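Local coordinates for protein VP5 (Halorubrum pleomorphic virus 6, PDB 6QGL) that probably serves as the envelope-embedded membrane fusion protein through which this haloarchaeal virus enters its host cell, at residues P37-S51 with T136-I148. Sequence-based numbering, arbitrary orientation.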
ATOM      1  N   PRO A  37       5.090 -14.575  19.209  1.00 93.76           N
ATOM      2  CA  PRO A  37       6.328 -14.552  20.008  1.00 94.06           C
ATOM      3  C   PRO A  37       6.489 -15.770  20.923  1.00 98.07           C
ATOM      4  O   PRO A  37       5.497 -16.405  21.288  1.00 97.24           O
ATOM      5  CB  PRO A  37       6.203 -13.249  20.812  1.00 94.72           C
ATOM      6  CG  PRO A  37       5.080 -12.481  20.178  1.00 98.00           C
ATOM      7  CD  PRO A  37       4.157 -13.534  19.676  1.00 93.65           C
ATOM      8  N   ALA A  38       7.747 -16.090  21.290  1.00 95.51           N
ATOM      9  CA  ALA A  38       8.103 -17.227  22.146  1.00 96.14           C
ATOM     10  C   ALA A  38       7.559 -17.125  23.581  1.00 98.42           C
ATOM     11  O   ALA A  38       7.237 -16.036  24.047  1.00 97.02           O
ATOM     12  CB  ALA A  38       9.612 -17.418  22.159  1.00 98.41           C
ATOM     13  N   GLU A  39       7.406 -18.274  24.262  1.00 94.86           N
ATOM     14  CA  GLU A  39       6.900 -18.324  25.637  1.00 93.75           C
ATOM     15  C   GLU A  39       7.957 -17.756  26.591  1.00 96.04           C
ATOM     16  O   GLU A  39       7.655 -16.866  27.389  1.00 94.83           O
ATOM     17  CB  GLU A  39       6.497 -19.762  26.036  1.00 96.50           C
ATOM     18  CG  GLU A  39       5.222 -20.272  25.375  1.00108.10           C
ATOM     19  CD  GLU A  39       5.344 -20.715  23.926  1.00130.41           C
ATOM     20  OE1 GLU A  39       6.133 -21.647  23.651  1.00127.33           O
ATOM     21  OE2 GLU A  39       4.646 -20.129  23.066  1.00123.22           O
ATOM     22  N   GLY A  40       9.184 -18.255  26.461  1.00 92.18           N
ATOM     23  CA  GLY A  40      10.322 -17.810  27.250  1.00 91.47           C
ATOM     24  C   GLY A  40      10.876 -16.533  26.666  1.00 92.05           C
ATOM     25  O   GLY A  40      11.782 -16.572  25.826  1.00 92.91           O
ATOM     26  N   LEU A  41      10.286 -15.397  27.070  1.00 84.38           N
ATOM     27  CA  LEU A  41      10.674 -14.070  26.594  1.00 82.15           C
ATOM     28  C   LEU A  41      10.818 -13.063  27.721  1.00 82.01           C
ATOM     29  O   LEU A  41      10.252 -13.248  28.797  1.00 81.00           O
ATOM     30  CB  LEU A  41       9.663 -13.546  25.558  1.00 80.96           C
ATOM     31  CG  LEU A  41       9.609 -14.207  24.182  1.00 86.00           C
ATOM     32  CD1 LEU A  41       8.620 -13.500  23.314  1.00 84.85           C
ATOM     33  CD2 LEU A  41      10.938 -14.154  23.465  1.00 89.85           C
ATOM     34  N   THR A  42      11.555 -11.976  27.464  1.00 76.58           N
ATOM     35  CA  THR A  42      11.751 -10.924  28.450  1.00 75.36           C
ATOM     36  C   THR A  42      10.761  -9.769  28.168  1.00 75.78           C
ATOM     37  O   THR A  42      10.380  -9.573  27.006  1.00 75.41           O
ATOM     38  CB  THR A  42      13.240 -10.540  28.582  1.00 87.12           C
ATOM     39  OG1 THR A  42      13.377  -9.552  29.582  1.00 88.45           O
ATOM     40  CG2 THR A  42      13.851  -9.990  27.346  1.00 87.01           C
ATOM     41  N   PRO A  43      10.278  -9.043  29.218  1.00 69.72           N
ATOM     42  CA  PRO A  43       9.304  -7.962  28.988  1.00 68.04           C
ATOM     43  C   PRO A  43       9.731  -6.959  27.930  1.00 70.86           C
ATOM     44  O   PRO A  43       8.897  -6.574  27.117  1.00 69.69           O
ATOM     45  CB  PRO A  43       9.183  -7.286  30.358  1.00 69.98           C
ATOM     46  CG  PRO A  43       9.567  -8.298  31.318  1.00 74.71           C
ATOM     47  CD  PRO A  43      10.567  -9.182  30.660  1.00 71.12           C
ATOM     48  N   ASP A  44      11.019  -6.560  27.925  1.00 67.65           N
ATOM     49  CA  ASP A  44      11.552  -5.623  26.940  1.00 67.63           C
ATOM     50  C   ASP A  44      11.498  -6.207  25.534  1.00 70.39           C
ATOM     51  O   ASP A  44      11.098  -5.499  24.607  1.00 69.98           O
ATOM     52  CB  ASP A  44      12.985  -5.198  27.295  1.00 71.03           C
ATOM     53  CG  ASP A  44      13.113  -4.279  28.500  1.00 78.92           C
ATOM     54  OD1 ASP A  44      12.077  -3.786  28.988  1.00 78.22           O
ATOM     55  OD2 ASP A  44      14.252  -4.049  28.948  1.00 84.57           O
ATOM     56  N   VAL A  45      11.868  -7.502  25.380  1.00 66.28           N
ATOM     57  CA  VAL A  45      11.855  -8.189  24.081  1.00 65.78           C
ATOM     58  C   VAL A  45      10.423  -8.356  23.568  1.00 67.26           C
ATOM     59  O   VAL A  45      10.181  -8.104  22.383  1.00 66.60           O
ATOM     60  CB  VAL A  45      12.685  -9.498  24.076  1.00 70.65           C
ATOM     61  CG1 VAL A  45      12.284 -10.437  22.938  1.00 70.11           C
ATOM     62  CG2 VAL A  45      14.171  -9.166  23.982  1.00 72.35           C
ATOM     63  N   LEU A  46       9.471  -8.715  24.456  1.00 62.10           N
ATOM     64  CA  LEU A  46       8.065  -8.860  24.067  1.00 60.01           C
ATOM     65  C   LEU A  46       7.492  -7.525  23.592  1.00 62.51           C
ATOM     66  O   LEU A  46       6.845  -7.495  22.545  1.00 61.99           O
ATOM     67  CB  LEU A  46       7.194  -9.484  25.183  1.00 59.29           C
ATOM     68  CG  LEU A  46       5.685  -9.653  24.865  1.00 62.81           C
ATOM     69  CD1 LEU A  46       5.443 -10.580  23.675  1.00 62.99           C
ATOM     70  CD2 LEU A  46       4.912 -10.145  26.058  1.00 64.49           C
ATOM     71  N   ARG A  47       7.779  -6.424  24.321  1.00 58.41           N
ATOM     72  CA  ARG A  47       7.333  -5.073  23.967  1.00 57.61           C
ATOM     73  C   ARG A  47       7.876  -4.632  22.608  1.00 61.87           C
ATOM     74  O   ARG A  47       7.125  -4.054  21.821  1.00 61.17           O
ATOM     75  CB  ARG A  47       7.690  -4.055  25.059  1.00 57.49           C
ATOM     76  CG  ARG A  47       6.756  -4.104  26.261  1.00 61.92           C
ATOM     77  CD  ARG A  47       6.940  -2.906  27.175  1.00 66.37           C
ATOM     78  NE  ARG A  47       8.189  -2.968  27.931  1.00 69.73           N
ATOM     79  CZ  ARG A  47       8.308  -3.518  29.135  1.00 77.69           C
ATOM     80  NH1 ARG A  47       7.258  -4.063  29.733  1.00 57.41           N
ATOM     81  NH2 ARG A  47       9.480  -3.524  29.752  1.00 67.02           N
ATOM     82  N   ASN A  48       9.155  -4.949  22.312  1.00 59.48           N
ATOM     83  CA  ASN A  48       9.775  -4.618  21.026  1.00 60.25           C
ATOM     84  C   ASN A  48       9.152  -5.421  19.890  1.00 62.90           C
ATOM     85  O   ASN A  48       8.856  -4.845  18.845  1.00 62.59           O
ATOM     86  CB  ASN A  48      11.294  -4.813  21.064  1.00 64.23           C
ATOM     87  CG  ASN A  48      12.031  -3.771  21.872  1.00 94.88           C
ATOM     88  OD1 ASN A  48      11.665  -2.588  21.908  1.00 92.12           O
ATOM     89  ND2 ASN A  48      13.107  -4.187  22.527  1.00 87.94           N
ATOM     90  N   GLN A  49       8.917  -6.733  20.114  1.00 58.39           N
ATOM     91  CA  GLN A  49       8.301  -7.628  19.133  1.00 57.51           C
ATOM     92  C   GLN A  49       6.850  -7.253  18.842  1.00 60.80           C
ATOM     93  O   GLN A  49       6.435  -7.330  17.683  1.00 60.34           O
ATOM     94  CB  GLN A  49       8.436  -9.101  19.544  1.00 58.84           C
ATOM     95  CG  GLN A  49       9.872  -9.618  19.418  1.00 70.23           C
ATOM     96  CD  GLN A  49      10.065 -11.094  19.684  1.00 87.73           C
ATOM     97  OE1 GLN A  49       9.123 -11.858  19.926  1.00 82.01           O
ATOM     98  NE2 GLN A  49      11.314 -11.532  19.624  1.00 81.56           N
ATOM     99  N   LEU A  50       6.092  -6.807  19.871  1.00 56.91           N
ATOM    100  CA  LEU A  50       4.699  -6.375  19.691  1.00 55.79           C
ATOM    101  C   LEU A  50       4.636  -5.065  18.913  1.00 60.20           C
ATOM    102  O   LEU A  50       3.794  -4.929  18.026  1.00 59.41           O
ATOM    103  CB  LEU A  50       3.952  -6.220  21.023  1.00 55.35           C
ATOM    104  CG  LEU A  50       3.727  -7.471  21.863  1.00 60.02           C
ATOM    105  CD1 LEU A  50       3.293  -7.092  23.246  1.00 60.15           C
ATOM    106  CD2 LEU A  50       2.726  -8.418  21.222  1.00 61.87           C
ATOM    107  N   SER A  51       5.539  -4.109  19.236  1.00 57.90           N
ATOM    108  CA  SER A  51       5.642  -2.812  18.564  1.00 58.27           C
ATOM    109  C   SER A  51       5.973  -3.013  17.085  1.00 62.68           C
ATOM    110  O   SER A  51       5.345  -2.377  16.238  1.00 62.19           O
ATOM    111  CB  SER A  51       6.699  -1.937  19.235  1.00 62.96           C
ATOM    112  OG  SER A  51       6.858  -0.701  18.557  1.00 72.22           O
ATOM    113  N   THR A 136      -1.243 -13.092  24.279  1.00 54.19           N
ATOM    114  CA  THR A 136       0.181 -13.260  24.594  1.00 54.45           C
ATOM    115  C   THR A 136       0.535 -12.444  25.842  1.00 58.05           C
ATOM    116  O   THR A 136       1.097 -13.006  26.779  1.00 58.83           O
ATOM    117  CB  THR A 136       1.050 -12.944  23.362  1.00 63.18           C
ATOM    118  OG1 THR A 136       0.804 -13.933  22.365  1.00 64.18           O
ATOM    119  CG2 THR A 136       2.535 -12.927  23.673  1.00 62.34           C
ATOM    120  N   VAL A 137       0.165 -11.142  25.871  1.00 53.65           N
ATOM    121  CA  VAL A 137       0.388 -10.223  26.999  1.00 53.47           C
ATOM    122  C   VAL A 137      -0.252 -10.782  28.278  1.00 58.48           C
ATOM    123  O   VAL A 137       0.390 -10.772  29.331  1.00 58.78           O
ATOM    124  CB  VAL A 137      -0.080  -8.777  26.655  1.00 56.56           C
ATOM    125  CG1 VAL A 137      -0.094  -7.867  27.881  1.00 56.74           C
ATOM    126  CG2 VAL A 137       0.785  -8.175  25.559  1.00 56.01           C
ATOM    127  N   ILE A 138      -1.486 -11.318  28.167  1.00 55.48           N
ATOM    128  CA  ILE A 138      -2.228 -11.941  29.267  1.00 56.25           C
ATOM    129  C   ILE A 138      -1.454 -13.156  29.817  1.00 62.31           C
ATOM    130  O   ILE A 138      -1.374 -13.327  31.035  1.00 62.82           O
ATOM    131  CB  ILE A 138      -3.684 -12.292  28.825  1.00 59.41           C
ATOM    132  CG1 ILE A 138      -4.544 -11.017  28.682  1.00 59.17           C
ATOM    133  CG2 ILE A 138      -4.363 -13.295  29.777  1.00 61.30           C
ATOM    134  CD1 ILE A 138      -5.781 -11.184  27.865  1.00 64.52           C
ATOM    135  N   ALA A 139      -0.848 -13.959  28.921  1.00 59.86           N
ATOM    136  CA  ALA A 139      -0.081 -15.160  29.263  1.00 60.91           C
ATOM    137  C   ALA A 139       1.304 -14.892  29.834  1.00 66.32           C
ATOM    138  O   ALA A 139       1.757 -15.666  30.684  1.00 66.96           O
ATOM    139  CB  ALA A 139       0.038 -16.069  28.053  1.00 61.88           C
ATOM    140  N   HIS A 140       2.025 -13.889  29.299  1.00 63.13           N
ATOM    141  CA  HIS A 140       3.373 -13.576  29.773  1.00 63.70           C
ATOM    142  C   HIS A 140       3.323 -13.024  31.183  1.00 67.83           C
ATOM    143  O   HIS A 140       4.107 -13.458  32.030  1.00 68.84           O
ATOM    144  CB  HIS A 140       4.096 -12.635  28.805  1.00 64.34           C
ATOM    145  CG  HIS A 140       4.766 -13.343  27.668  1.00 68.30           C
ATOM    146  ND1 HIS A 140       4.052 -14.147  26.792  1.00 70.07           N
ATOM    147  CD2 HIS A 140       6.063 -13.330  27.283  1.00 70.74           C
ATOM    148  CE1 HIS A 140       4.933 -14.604  25.917  1.00 70.15           C
ATOM    149  NE2 HIS A 140       6.155 -14.135  26.168  1.00 70.88           N
ATOM    150  N   ALA A 141       2.355 -12.115  31.442  1.00 63.57           N
ATOM    151  CA  ALA A 141       2.071 -11.489  32.735  1.00 63.67           C
ATOM    152  C   ALA A 141       3.160 -10.521  33.225  1.00 67.62           C
ATOM    153  O   ALA A 141       3.058  -9.976  34.331  1.00 67.77           O
ATOM    154  CB  ALA A 141       1.769 -12.547  33.779  1.00 65.15           C
ATOM    155  N   ASP A 142       4.168 -10.274  32.379  1.00 63.72           N
ATOM    156  CA  ASP A 142       5.273  -9.351  32.640  1.00 63.60           C
ATOM    157  C   ASP A 142       5.057  -8.023  31.882  1.00 65.84           C
ATOM    158  O   ASP A 142       5.814  -7.069  32.076  1.00 65.69           O
ATOM    159  CB  ASP A 142       6.615 -10.010  32.262  1.00 66.12           C
ATOM    160  CG  ASP A 142       6.760 -10.459  30.816  1.00 79.79           C
ATOM    161  OD1 ASP A 142       5.792 -10.307  30.040  1.00 80.36           O
ATOM    162  OD2 ASP A 142       7.841 -10.966  30.460  1.00 88.15           O
ATOM    163  N   VAL A 143       4.023  -7.977  31.011  1.00 60.95           N
ATOM    164  CA  VAL A 143       3.647  -6.805  30.206  1.00 60.12           C
ATOM    165  C   VAL A 143       2.176  -6.481  30.490  1.00 63.45           C
ATOM    166  O   VAL A 143       1.350  -7.391  30.561  1.00 63.18           O
ATOM    167  CB  VAL A 143       3.916  -7.032  28.686  1.00 63.34           C
ATOM    168  CG1 VAL A 143       3.553  -5.804  27.857  1.00 62.85           C
ATOM    169  CG2 VAL A 143       5.368  -7.419  28.434  1.00 63.77           C
ATOM    170  N   GLY A 144       1.873  -5.201  30.679  1.00 59.65           N
ATOM    171  CA  GLY A 144       0.511  -4.758  30.938  1.00 59.22           C
ATOM    172  C   GLY A 144      -0.309  -4.643  29.670  1.00 61.83           C
ATOM    173  O   GLY A 144       0.244  -4.412  28.588  1.00 60.99           O
ATOM    174  N   LEU A 145      -1.640  -4.794  29.803  1.00 57.98           N
ATOM    175  CA  LEU A 145      -2.590  -4.670  28.696  1.00 57.00           C
ATOM    176  C   LEU A 145      -2.588  -3.260  28.126  1.00 61.03           C
ATOM    177  O   LEU A 145      -2.851  -3.089  26.936  1.00 60.55           O
ATOM    178  CB  LEU A 145      -4.008  -5.051  29.134  1.00 57.26           C
ATOM    179  CG  LEU A 145      -4.301  -6.536  29.303  1.00 61.88           C
ATOM    180  CD1 LEU A 145      -5.578  -6.735  30.055  1.00 62.78           C
ATOM    181  CD2 LEU A 145      -4.397  -7.243  27.965  1.00 63.59           C
ATOM    182  N   SER A 146      -2.256  -2.255  28.966  1.00 58.02           N
ATOM    183  CA  SER A 146      -2.149  -0.845  28.586  1.00 58.33           C
ATOM    184  C   SER A 146      -1.109  -0.640  27.478  1.00 61.31           C
ATOM    185  O   SER A 146      -1.151   0.377  26.784  1.00 61.40           O
ATOM    186  CB  SER A 146      -1.797   0.009  29.800  1.00 63.49           C
ATOM    187  OG  SER A 146      -0.532  -0.343  30.335  1.00 72.65           O
ATOM    188  N   TYR A 147      -0.187  -1.605  27.305  1.00 56.98           N
ATOM    189  CA  TYR A 147       0.829  -1.528  26.265  1.00 56.57           C
ATOM    190  C   TYR A 147       0.274  -1.876  24.877  1.00 59.70           C
ATOM    191  O   TYR A 147       0.618  -1.200  23.903  1.00 59.73           O
ATOM    192  CB  TYR A 147       2.058  -2.405  26.594  1.00 57.65           C
ATOM    193  CG  TYR A 147       3.163  -2.245  25.571  1.00 59.61           C
ATOM    194  CD1 TYR A 147       4.060  -1.183  25.647  1.00 62.65           C
ATOM    195  CD2 TYR A 147       3.250  -3.095  24.470  1.00 59.59           C
ATOM    196  CE1 TYR A 147       5.034  -0.988  24.669  1.00 63.72           C
ATOM    197  CE2 TYR A 147       4.214  -2.906  23.484  1.00 60.78           C
ATOM    198  CZ  TYR A 147       5.112  -1.857  23.594  1.00 68.73           C
ATOM    199  OH  TYR A 147       6.082  -1.676  22.642  1.00 70.17           O
ATOM    200  N   ILE A 148      -0.540  -2.949  24.786  1.00 55.16           N
ATOM    201  CA  ILE A 148      -1.072  -3.488  23.531  1.00 53.99           C
ATOM    202  C   ILE A 148      -2.511  -3.011  23.198  1.00 57.62           C
ATOM    203  O   ILE A 148      -2.858  -2.933  22.018  1.00 56.76           O
ATOM    204  CB  ILE A 148      -0.932  -5.045  23.538  1.00 56.70           C
ATOM    205  CG1 ILE A 148      -1.065  -5.656  22.120  1.00 56.47           C
ATOM    206  CG2 ILE A 148      -1.868  -5.733  24.545  1.00 57.54           C
ATOM    207  CD1 ILE A 148       0.042  -5.272  21.124  1.00 61.84           C
TER
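Thr136 meets Leu46 through methyl groups, its CG2 packing on Leu46 CD1. The hydroxyl of Thr136 turns back into its own helix and bonds to the carbonyl of Ala132. Val137 follows with CG2 on Leu50 CD1, 3.6 Å apart, and Met133 also touches Leu50. His140 lies between the loop 37-41 and the helix 43-51. Leu46 CD2 sits over one face of the His140 ring, offset toward the rim, 3.8 Å from the centroid, in a CH-pi contact. Chi1 (179°) extends Leu46 toward the other segment, and chi2 (61°) sends CD1 to Thr136 and CD2 to the imidazole. At the ring edge, NE2 can give a weak, bent hydrogen bond to Ala38 O (3.0 Å), and Leu41 CB lies near the ring plane. ND1 is within weak bonding range of Thr136 O, one turn back; only a protonated ring could make both bonds at once. Ala141, the first residue past the helix, has positive phi. Asp142 then crosses Pro43 at about a right angle, its OD2 3.3 Å from Pro43 CD. Val143 places CG2 against Leu46 CD2 (3.6 Å) and CG1 near Arg47 CG. Tyr147 lies under the aliphatic part of Arg47, whose CG stands 3.7 Å above the ring centre. The guanidinium runs on to a salt bridge with Asp44. Tyr147 OH donates a weak hydrogen bond to Arg47 O (2.7 Å). Leu50 CB approaches the Tyr147 ring at its edge and also meets Ile148 CD1. The helix ends run antiparallel (178°) with axes 11.9 Å apart, bridged by Leu46, Leu50 and His140. The chain leaving helix 97-140 turns back along helix 43-66, completing an antiparallel helix pairing at one tip of the envelope protein's elongated helical N-terminal region.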